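Long-range contact in endoglucanase A (Clostridium longisporum, PDB 6Q1I), which hydrolyses internal beta-1,4-glucosidic linkages of cellulose, lichenan and cereal beta-glucans, this chain being its family 5 catalytic domain: residues C314-N319 and F330-R335. Numbering follows the deposited sequence.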
loop_
_atom_site.group_PDB
_atom_site.type_symbol
_atom_site.label_atom_id
_atom_site.label_comp_id
_atom_site.label_asym_id
_atom_site.label_seq_id
_atom_site.Cartn_x
_atom_site.Cartn_y
_atom_site.Cartn_z
ATOM N N CYS A 314 -9.213 -1.690 -3.964
ATOM C CA CYS A 314 -8.185 -2.707 -3.814
ATOM C C CYS A 314 -7.095 -2.456 -4.840
ATOM O O CYS A 314 -7.363 -2.147 -6.003
ATOM C CB CYS A 314 -8.772 -4.118 -3.904
ATOM S SG CYS A 314 -9.865 -4.369 -5.304
ATOM N N VAL A 315 -5.852 -2.580 -4.379
ATOM C CA VAL A 315 -4.671 -2.129 -5.116
ATOM C C VAL A 315 -3.729 -3.323 -5.309
ATOM O O VAL A 315 -3.157 -3.847 -4.342
ATOM C CB VAL A 315 -3.982 -0.976 -4.374
ATOM C CG1 VAL A 315 -2.915 -0.351 -5.237
ATOM C CG2 VAL A 315 -4.998 0.096 -3.932
ATOM N N TRP A 316 -3.563 -3.752 -6.563
ATOM C CA TRP A 316 -2.718 -4.904 -6.868
ATOM C C TRP A 316 -1.246 -4.566 -6.625
ATOM O O TRP A 316 -0.779 -3.491 -7.000
ATOM C CB TRP A 316 -2.919 -5.304 -8.333
ATOM C CG TRP A 316 -2.149 -6.540 -8.732
ATOM C CD1 TRP A 316 -0.822 -6.610 -9.061
ATOM C CD2 TRP A 316 -2.654 -7.882 -8.826
ATOM N NE1 TRP A 316 -0.468 -7.910 -9.351
ATOM C CE2 TRP A 316 -1.574 -8.708 -9.222
ATOM C CE3 TRP A 316 -3.914 -8.465 -8.639
ATOM C CZ2 TRP A 316 -1.719 -10.084 -9.427
ATOM C CZ3 TRP A 316 -4.057 -9.824 -8.858
ATOM C CH2 TRP A 316 -2.964 -10.619 -9.240
ATOM N N TRP A 317 -0.511 -5.500 -6.009
ATOM C CA TRP A 317 0.936 -5.348 -5.810
ATOM C C TRP A 317 1.680 -5.813 -7.064
ATOM O O TRP A 317 1.724 -7.010 -7.352
ATOM C CB TRP A 317 1.403 -6.156 -4.594
ATOM C CG TRP A 317 2.870 -5.997 -4.359
ATOM C CD1 TRP A 317 3.861 -6.897 -4.679
ATOM C CD2 TRP A 317 3.536 -4.849 -3.814
ATOM N NE1 TRP A 317 5.096 -6.371 -4.365
ATOM C CE2 TRP A 317 4.926 -5.116 -3.838
ATOM C CE3 TRP A 317 3.094 -3.624 -3.304
ATOM C CZ2 TRP A 317 5.868 -4.210 -3.351
ATOM C CZ3 TRP A 317 4.031 -2.719 -2.827
ATOM C CH2 TRP A 317 5.402 -3.012 -2.859
ATOM N N ASP A 318 2.276 -4.884 -7.816
ATOM C CA ASP A 318 3.005 -5.213 -9.046
ATOM C C ASP A 318 4.487 -4.871 -8.900
ATOM O O ASP A 318 4.884 -3.709 -9.027
ATOM C CB ASP A 318 2.410 -4.512 -10.267
ATOM C CG ASP A 318 2.934 -5.092 -11.569
ATOM O OD1 ASP A 318 4.038 -5.668 -11.535
ATOM O OD2 ASP A 318 2.245 -4.995 -12.605
ATOM N N ASN A 319 5.305 -5.891 -8.649
ATOM C CA ASN A 319 6.742 -5.717 -8.492
ATOM C C ASN A 319 7.525 -6.023 -9.761
ATOM O O ASN A 319 8.752 -6.083 -9.708
ATOM C CB ASN A 319 7.267 -6.548 -7.320
ATOM C CG ASN A 319 6.971 -8.025 -7.463
ATOM O OD1 ASN A 319 6.453 -8.475 -8.486
ATOM N ND2 ASN A 319 7.282 -8.788 -6.418
ATOM N N PHE A 330 4.407 -11.414 -8.425
ATOM C CA PHE A 330 3.151 -10.688 -8.569
ATOM C C PHE A 330 3.095 -9.827 -9.835
ATOM O O PHE A 330 2.108 -9.117 -10.054
ATOM C CB PHE A 330 2.929 -9.786 -7.341
ATOM C CG PHE A 330 2.684 -10.534 -6.042
ATOM C CD1 PHE A 330 1.457 -11.114 -5.785
ATOM C CD2 PHE A 330 3.661 -10.612 -5.066
ATOM C CE1 PHE A 330 1.210 -11.779 -4.607
ATOM C CE2 PHE A 330 3.418 -11.278 -3.876
ATOM C CZ PHE A 330 2.188 -11.853 -3.640
ATOM N N GLY A 331 4.121 -9.888 -10.679
ATOM C CA GLY A 331 4.210 -8.952 -11.786
ATOM C C GLY A 331 3.089 -9.123 -12.797
ATOM O O GLY A 331 2.745 -10.241 -13.194
ATOM N N LEU A 332 2.555 -7.988 -13.258
ATOM C CA LEU A 332 1.544 -7.964 -14.312
ATOM C C LEU A 332 1.965 -7.158 -15.531
ATOM O O LEU A 332 1.750 -7.606 -16.662
ATOM C CB LEU A 332 0.201 -7.428 -13.787
ATOM C CG LEU A 332 -0.560 -8.334 -12.824
ATOM C CD1 LEU A 332 -1.882 -7.687 -12.462
ATOM C CD2 LEU A 332 -0.790 -9.736 -13.397
ATOM N N LEU A 333 2.512 -5.962 -15.343
ATOM C CA LEU A 333 3.004 -5.136 -16.440
ATOM C C LEU A 333 4.501 -5.366 -16.611
ATOM O O LEU A 333 5.273 -5.155 -15.676
ATOM C CB LEU A 333 2.755 -3.653 -16.160
ATOM C CG LEU A 333 3.323 -2.691 -17.208
ATOM C CD1 LEU A 333 2.584 -2.853 -18.534
ATOM C CD2 LEU A 333 3.250 -1.253 -16.713
ATOM N N ASN A 334 4.917 -5.775 -17.801
ATOM C CA ASN A 334 6.340 -5.859 -18.110
ATOM C C ASN A 334 6.834 -4.443 -18.390
ATOM O O ASN A 334 6.493 -3.848 -19.417
ATOM C CB ASN A 334 6.555 -6.772 -19.312
ATOM C CG ASN A 334 8.017 -6.961 -19.645
ATOM O OD1 ASN A 334 8.826 -6.046 -19.501
ATOM N ND2 ASN A 334 8.360 -8.148 -20.114
ATOM N N ARG A 335 7.607 -3.881 -17.461
ATOM C CA ARG A 335 7.976 -2.478 -17.568
ATOM C C ARG A 335 8.988 -2.215 -18.667
ATOM O O ARG A 335 9.140 -1.063 -19.077
ATOM C CB ARG A 335 8.503 -1.969 -16.234
ATOM C CG ARG A 335 7.449 -1.966 -15.152
ATOM C CD ARG A 335 7.944 -1.329 -13.895
ATOM N NE ARG A 335 7.192 -1.799 -12.732
ATOM C CZ ARG A 335 7.565 -1.544 -11.485
ATOM N NH1 ARG A 335 8.639 -0.804 -11.267
ATOM N NH2 ARG A 335 6.888 -2.037 -10.462
HETATM O O HOH W 1 5.373 -3.864 -13.263
#
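The carboxylate of Asp318 receives the backbone N-H groups of Leu332 and Leu333, one of the polar links between strand 314-318 and the loop 330-335. CG anti to the backbone N (chi1 -166°) carries the carboxylate to them. Leu333 N approaches the syn lone pair of Asp318 OD2 at 2.9 Å and nearly straight, whereas Leu332 N divides weakly between OD1 and OD2. Since Trp25 NE1 also donates to OD2 and Asn320 N to OD1, several N-H groups fix the rotation of this buried acid and would probably favour its charged form. A water extends the network: it donates to Leu333 O at 2.7 Å and weakly to Asp318 OD1, and accepts from Arg335 NE. Arg335, stretched out beyond CG, places NH2 beside Asp318 O in the guanidinium plane, but that bond is strongly bent and weak; NH1 binds Thr30 OG1, the strongest partner of this side chain, and NH2 also bonds Gly28 O.

Separately, Trp316 NE1 donates to Phe330 O at 2.9 Å and 170°, the oxygen practically in the ring plane.

Two contacts involve aromatic rings. Leu332 CD1 lies over one face of Trp316, 3.4 Å from the centroid of its five-membered ring and near the normal, a CH-pi contact. The edge of the Trp317 indole is turned toward the face of Phe330 in an offset edge-to-face pair, planes at 87°, with Trp317 CD1 and Phe330 CD2 touching at 3.7 Å.

Strand 314-318 is the eighth of the closed parallel TIM barrel, and 330-335 belongs to the loop leading to helix 343-356. Ile345 and Leu349 of that helix pack on both Trp316 and Leu332. Trp317 meets Asn26 of strand 23-27, and its side chain lies about 4 Å from that of Gln284, a changed residue at the position assigned by similarity to the nucleophile, consistent with a place at the active site.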